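Local coordinates for ORF73 (Murid herpesvirus 4, PDB 2YQ1), which probably binds viral DNA through this C-terminal domain, the DNA-binding and oligomerization part of the latency-associated nuclear antigen LANA of a murine gammaherpesvirus, at residues K71-T76 against S98-K103; P77-P82 against T93-S98. All coordinates share one frame; numbering follows the deposited sequence.

Contact 1 (K71-T76 against S98-K103); sequences KHVLST and SFVEDK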
loop_
_atom_site.group_PDB
_atom_site.type_symbol
_atom_site.label_atom_id
_atom_site.label_comp_id
_atom_site.label_asym_id
_atom_site.label_seq_id
_atom_site.Cartn_x
_atom_site.Cartn_y
_atom_site.Cartn_z
ATOM N N LYS C 71 -17.781 7.540 -0.248
ATOM C CA LYS C 71 -18.233 6.341 0.441
ATOM C C LYS C 71 -17.845 5.099 -0.336
ATOM O O LYS C 71 -17.848 4.000 0.196
ATOM C CB LYS C 71 -19.749 6.364 0.626
ATOM C CG LYS C 71 -20.276 7.461 1.523
ATOM C CD LYS C 71 -21.787 7.429 1.503
ATOM C CE LYS C 71 -22.406 8.356 2.527
ATOM N NZ LYS C 71 -23.893 8.346 2.394
ATOM N N HIS C 72 -17.501 5.292 -1.603
ATOM C CA HIS C 72 -17.276 4.182 -2.518
ATOM C C HIS C 72 -15.807 4.031 -2.892
ATOM O O HIS C 72 -15.397 3.020 -3.463
ATOM C CB HIS C 72 -18.136 4.376 -3.764
ATOM C CG HIS C 72 -19.509 4.883 -3.449
ATOM N ND1 HIS C 72 -20.512 4.068 -2.971
ATOM C CD2 HIS C 72 -20.028 6.134 -3.487
ATOM C CE1 HIS C 72 -21.598 4.790 -2.756
ATOM N NE2 HIS C 72 -21.330 6.047 -3.060
ATOM N N VAL C 73 -15.019 5.053 -2.583
ATOM C CA VAL C 73 -13.577 4.972 -2.773
ATOM C C VAL C 73 -12.809 5.609 -1.616
ATOM O O VAL C 73 -12.994 6.779 -1.292
ATOM C CB VAL C 73 -13.113 5.530 -4.144
ATOM C CG1 VAL C 73 -13.593 6.956 -4.356
ATOM C CG2 VAL C 73 -11.599 5.437 -4.257
ATOM N N LEU C 74 -11.971 4.804 -0.975
ATOM C CA LEU C 74 -11.221 5.248 0.188
ATOM C C LEU C 74 -9.729 5.247 -0.117
ATOM O O LEU C 74 -9.172 4.230 -0.538
ATOM C CB LEU C 74 -11.519 4.339 1.377
ATOM C CG LEU C 74 -12.989 4.011 1.630
ATOM C CD1 LEU C 74 -13.125 3.047 2.796
ATOM C CD2 LEU C 74 -13.780 5.279 1.871
ATOM N N SER C 75 -9.082 6.384 0.106
ATOM C CA SER C 75 -7.660 6.510 -0.189
ATOM C C SER C 75 -6.789 6.654 1.053
ATOM O O SER C 75 -7.097 7.428 1.959
ATOM C CB SER C 75 -7.406 7.668 -1.156
ATOM O OG SER C 75 -7.985 7.404 -2.422
ATOM N N THR C 76 -5.704 5.887 1.084
ATOM C CA THR C 76 -4.690 6.027 2.117
ATOM C C THR C 76 -4.017 7.386 1.995
ATOM O O THR C 76 -4.057 8.009 0.932
ATOM C CB THR C 76 -3.596 4.945 1.974
ATOM O OG1 THR C 76 -2.864 5.163 0.765
ATOM C CG2 THR C 76 -4.198 3.551 1.945
ATOM N N SER C 98 -6.031 3.643 -3.449
ATOM C CA SER C 98 -7.435 4.008 -3.499
ATOM C C SER C 98 -8.256 2.735 -3.572
ATOM O O SER C 98 -8.334 2.105 -4.625
ATOM C CB SER C 98 -7.717 4.877 -4.719
ATOM O OG SER C 98 -6.950 6.065 -4.687
ATOM N N PHE C 99 -8.885 2.375 -2.458
ATOM C CA PHE C 99 -9.645 1.135 -2.371
ATOM C C PHE C 99 -11.048 1.279 -2.955
ATOM O O PHE C 99 -11.721 2.294 -2.755
ATOM C CB PHE C 99 -9.736 0.664 -0.917
ATOM C CG PHE C 99 -8.400 0.439 -0.267
ATOM C CD1 PHE C 99 -7.728 -0.763 -0.428
ATOM C CD2 PHE C 99 -7.809 1.433 0.497
ATOM C CE1 PHE C 99 -6.491 -0.973 0.168
ATOM C CE2 PHE C 99 -6.578 1.232 1.092
ATOM C CZ PHE C 99 -5.915 0.028 0.927
ATOM N N VAL C 100 -11.471 0.259 -3.694
ATOM C CA VAL C 100 -12.800 0.228 -4.292
ATOM C C VAL C 100 -13.376 -1.175 -4.164
ATOM O O VAL C 100 -12.697 -2.093 -3.712
ATOM C CB VAL C 100 -12.759 0.616 -5.788
ATOM C CG1 VAL C 100 -12.389 2.090 -5.963
ATOM C CG2 VAL C 100 -11.797 -0.293 -6.545
ATOM N N GLU C 101 -14.626 -1.336 -4.580
ATOM C CA GLU C 101 -15.349 -2.591 -4.391
ATOM C C GLU C 101 -14.792 -3.776 -5.181
ATOM O O GLU C 101 -14.529 -4.840 -4.620
ATOM C CB GLU C 101 -16.832 -2.397 -4.716
ATOM C CG GLU C 101 -17.696 -3.617 -4.499
ATOM C CD GLU C 101 -19.163 -3.327 -4.742
ATOM O OE1 GLU C 101 -19.500 -2.151 -4.991
ATOM O OE2 GLU C 101 -19.977 -4.275 -4.699
ATOM N N ASP C 102 -14.609 -3.579 -6.481
ATOM C CA ASP C 102 -14.169 -4.644 -7.376
ATOM C C ASP C 102 -13.232 -4.131 -8.471
ATOM O O ASP C 102 -12.951 -2.934 -8.545
ATOM C CB ASP C 102 -15.377 -5.380 -7.970
ATOM C CG ASP C 102 -16.395 -4.433 -8.584
ATOM O OD1 ASP C 102 -15.995 -3.545 -9.365
ATOM O OD2 ASP C 102 -17.600 -4.577 -8.287
ATOM N N LYS C 103 -12.746 -5.043 -9.312
ATOM C CA LYS C 103 -11.792 -4.695 -10.365
ATOM C C LYS C 103 -12.442 -3.736 -11.360
ATOM O O LYS C 103 -11.777 -2.879 -11.943
ATOM C CB LYS C 103 -11.258 -5.943 -11.083
ATOM C CG LYS C 103 -12.280 -6.681 -11.932
ATOM C CD LYS C 103 -11.653 -7.859 -12.652
ATOM C CE LYS C 103 -12.705 -8.878 -13.061
ATOM N NZ LYS C 103 -13.410 -9.460 -11.890
HETATM O O HOH W 1 -16.243 0.851 -5.196
#
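Ser-98 meets Ser-75 across a non-hydrogen-bonded antiparallel pair, its OG giving a hydrogen bond to Ser-75 OG at 2.8 Å. Ser-75 OG is also bonded to the backbone O of Ile-68, so this buried hydroxyl has two hydrogen-bond partners. Phe-99 follows as the hydrogen-bonded pair of Leu-74: Phe-99 N reaches Leu-74 O at 2.7 Å. Leu-74 N returns a bond to Phe-99 O at 3.1 Å. With CG beside its own backbone N (chi1 -58°), the Phe-99 ring turns an edge to Thr-76, whose CG2 lies 3.4 Å from Phe-99 CE2 near the ring plane. On the Ser-75/Ser-98 face, Val-100 CG1 runs alongside Val-73 CG2, 3.8 Å away, both valines pointing the same way. Past the strand ends, a water bridges the backbones, accepting from Glu-101 N and donating to His-72 O. The pairing joins edge strand 74-80 to inner strand 94-100 of the four-stranded antiparallel sheet: helix 103-120 packs against Val-73, Ser-98 and Val-100, strand 49-55 bonds the far edge of 98-100, and Pro-82 of the second subunit rests on Leu-74 and Phe-99.

Contact 2 (P77-P82 against T93-S98); sequences PVSCLP and TYYLLS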
loop_
_atom_site.group_PDB
_atom_site.type_symbol
_atom_site.label_atom_id
_atom_site.label_comp_id
_atom_site.label_asym_id
_atom_site.label_seq_id
_atom_site.Cartn_x
_atom_site.Cartn_y
_atom_site.Cartn_z
ATOM N N PRO C 77 -3.382 7.851 3.081
ATOM C CA PRO C 77 -2.496 9.000 2.896
ATOM C C PRO C 77 -1.286 8.593 2.065
ATOM O O PRO C 77 -1.082 7.406 1.788
ATOM C CB PRO C 77 -2.061 9.340 4.325
ATOM C CG PRO C 77 -2.253 8.088 5.096
ATOM C CD PRO C 77 -3.445 7.416 4.486
ATOM N N VAL C 78 -0.472 9.569 1.692
ATOM C CA VAL C 78 0.678 9.292 0.851
ATOM C C VAL C 78 1.814 8.676 1.653
ATOM O O VAL C 78 2.216 9.202 2.685
ATOM C CB VAL C 78 1.188 10.553 0.133
ATOM C CG1 VAL C 78 2.202 10.169 -0.928
ATOM C CG2 VAL C 78 0.032 11.320 -0.490
ATOM N N SER C 79 2.319 7.551 1.170
ATOM C CA SER C 79 3.522 6.965 1.723
ATOM C C SER C 79 4.536 6.841 0.594
ATOM O O SER C 79 4.399 7.469 -0.453
ATOM C CB SER C 79 3.226 5.597 2.339
ATOM O OG SER C 79 4.282 5.163 3.184
ATOM N N CYS C 80 5.550 6.019 0.798
ATOM C CA CYS C 80 6.573 5.861 -0.214
ATOM C C CYS C 80 6.914 4.391 -0.400
ATOM O O CYS C 80 6.781 3.590 0.527
ATOM C CB CYS C 80 7.817 6.658 0.170
ATOM S SG CYS C 80 8.669 6.024 1.609
ATOM N N LEU C 81 7.329 4.043 -1.612
ATOM C CA LEU C 81 7.729 2.678 -1.922
ATOM C C LEU C 81 9.130 2.418 -1.377
ATOM O O LEU C 81 9.901 3.354 -1.174
ATOM C CB LEU C 81 7.682 2.448 -3.436
ATOM C CG LEU C 81 6.278 2.429 -4.043
ATOM C CD1 LEU C 81 6.337 2.367 -5.561
ATOM C CD2 LEU C 81 5.476 1.264 -3.481
ATOM N N PRO C 82 9.455 1.144 -1.114
ATOM C CA PRO C 82 10.798 0.816 -0.620
ATOM C C PRO C 82 11.857 0.951 -1.708
ATOM O O PRO C 82 11.548 0.866 -2.896
ATOM C CB PRO C 82 10.664 -0.651 -0.200
ATOM C CG PRO C 82 9.539 -1.174 -1.029
ATOM C CD PRO C 82 8.579 -0.036 -1.174
ATOM N N THR C 93 9.984 6.817 -4.801
ATOM C CA THR C 93 8.687 6.843 -5.453
ATOM C C THR C 93 7.608 6.853 -4.378
ATOM O O THR C 93 7.602 6.013 -3.477
ATOM C CB THR C 93 8.501 5.626 -6.382
ATOM O OG1 THR C 93 9.546 5.614 -7.364
ATOM C CG2 THR C 93 7.157 5.689 -7.092
ATOM N N TYR C 94 6.712 7.829 -4.459
ATOM C CA TYR C 94 5.638 7.945 -3.487
ATOM C C TYR C 94 4.395 7.243 -4.018
ATOM O O TYR C 94 4.255 7.052 -5.225
ATOM C CB TYR C 94 5.367 9.419 -3.167
ATOM C CG TYR C 94 6.589 10.131 -2.628
ATOM C CD1 TYR C 94 7.534 10.680 -3.489
ATOM C CD2 TYR C 94 6.813 10.232 -1.259
ATOM C CE1 TYR C 94 8.659 11.316 -3.003
ATOM C CE2 TYR C 94 7.936 10.871 -0.763
ATOM C CZ TYR C 94 8.856 11.410 -1.637
ATOM O OH TYR C 94 9.976 12.046 -1.148
ATOM N N TYR C 95 3.493 6.854 -3.127
ATOM C CA TYR C 95 2.301 6.134 -3.560
ATOM C C TYR C 95 1.153 6.298 -2.576
ATOM O O TYR C 95 1.355 6.643 -1.409
ATOM C CB TYR C 95 2.598 4.640 -3.749
ATOM C CG TYR C 95 2.469 3.859 -2.462
ATOM C CD1 TYR C 95 3.523 3.794 -1.561
ATOM C CD2 TYR C 95 1.291 3.187 -2.143
ATOM C CE1 TYR C 95 3.408 3.095 -0.377
ATOM C CE2 TYR C 95 1.169 2.487 -0.959
ATOM C CZ TYR C 95 2.232 2.442 -0.084
ATOM O OH TYR C 95 2.119 1.743 1.094
ATOM N N LEU C 96 -0.052 6.015 -3.054
ATOM C CA LEU C 96 -1.190 5.819 -2.172
ATOM C C LEU C 96 -2.071 4.717 -2.737
ATOM O O LEU C 96 -1.924 4.335 -3.899
ATOM C CB LEU C 96 -1.974 7.125 -1.969
ATOM C CG LEU C 96 -2.584 7.885 -3.152
ATOM C CD1 LEU C 96 -3.873 7.252 -3.675
ATOM C CD2 LEU C 96 -2.843 9.330 -2.745
ATOM N N LEU C 97 -2.982 4.207 -1.916
ATOM C CA LEU C 97 -3.917 3.192 -2.371
ATOM C C LEU C 97 -5.325 3.760 -2.331
ATOM O O LEU C 97 -5.758 4.302 -1.316
ATOM C CB LEU C 97 -3.836 1.958 -1.472
ATOM C CG LEU C 97 -2.473 1.269 -1.477
ATOM C CD1 LEU C 97 -2.403 0.183 -0.420
ATOM C CD2 LEU C 97 -2.212 0.698 -2.856
ATOM N N SER C 98 -6.031 3.643 -3.449
ATOM C CA SER C 98 -7.435 4.008 -3.499
ATOM C C SER C 98 -8.256 2.735 -3.572
ATOM O O SER C 98 -8.334 2.105 -4.625
ATOM C CB SER C 98 -7.717 4.877 -4.719
ATOM O OG SER C 98 -6.950 6.065 -4.687
HETATM O O HOH W 2 3.748 2.701 3.620
HETATM O O HOH W 3 10.671 4.551 -3.527
#
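Leu-81 and Tyr-95 form the apolar centre, Leu-81 CD2 lying 3.7 Å from Tyr-95 CD1 in an oblique approach. The other branch, Leu-81 CD1, reaches Thr-93 CG2 at the same distance. The tyrosine's chi1 of 86° sets CG between its backbone N and carbonyl carbon, which swings the ring across to segment 77-82: Ser-79 CB approaches CE1 obliquely, and Cys-80 O lies near the ring plane at the Tyr-95 CE1 edge, 3.5 Å away. On the other face of the sheet, Val-78 CG1 packs on Tyr-94 CB and Val-78 CG2 more loosely on Leu-96 CD2, while Cys-80 CB sits 4.0 Å from Tyr-94 CD2. Between the two faces run the backbone bonds. Ser-79 and Tyr-95 exchange a pair at 2.9 Å each, Ser-79 N to Tyr-95 O and Tyr-95 N to Ser-79 O, and Leu-81 N adds a nearly straight one to Thr-93 O (173° at the hydrogen). Waters complete the polar edge, one joining Leu-81 O to Thr-93 N, another joining Ser-79 OG to Tyr-95 OH. Backbone hydrogen bonds and apolar packing together fix Tyr-95, whose hydroxyl bonds Tyr-95 OH of the second subunit at the interface, consistent with this domain's part in oligomer assembly.

Overall arrangement
From the N-terminal side, the chain passes through 71-76 and then 77-82, which between them hold strand 74-80, broken midway, then leaves the sheet and returns along strand 94-100 through 93-98 and 98-103. Contact 2 closes the inner, shorter loop, ten residues between its segments; contact 1 closes the outer one around it, so the two nest as in a beta hairpin. The centres of the two contacts are about 15 Å apart. They share Ser-98, and where they meet Thr-76 OG1 probably hydrogen-bonds Leu-97 N, which ties the chain near the break to strand 94-100. Together they fasten outermost strand 74-80 to the sheet, contact 1 beside helix 103-120, contact 2 beside helix 60-67, and both reach the second subunit.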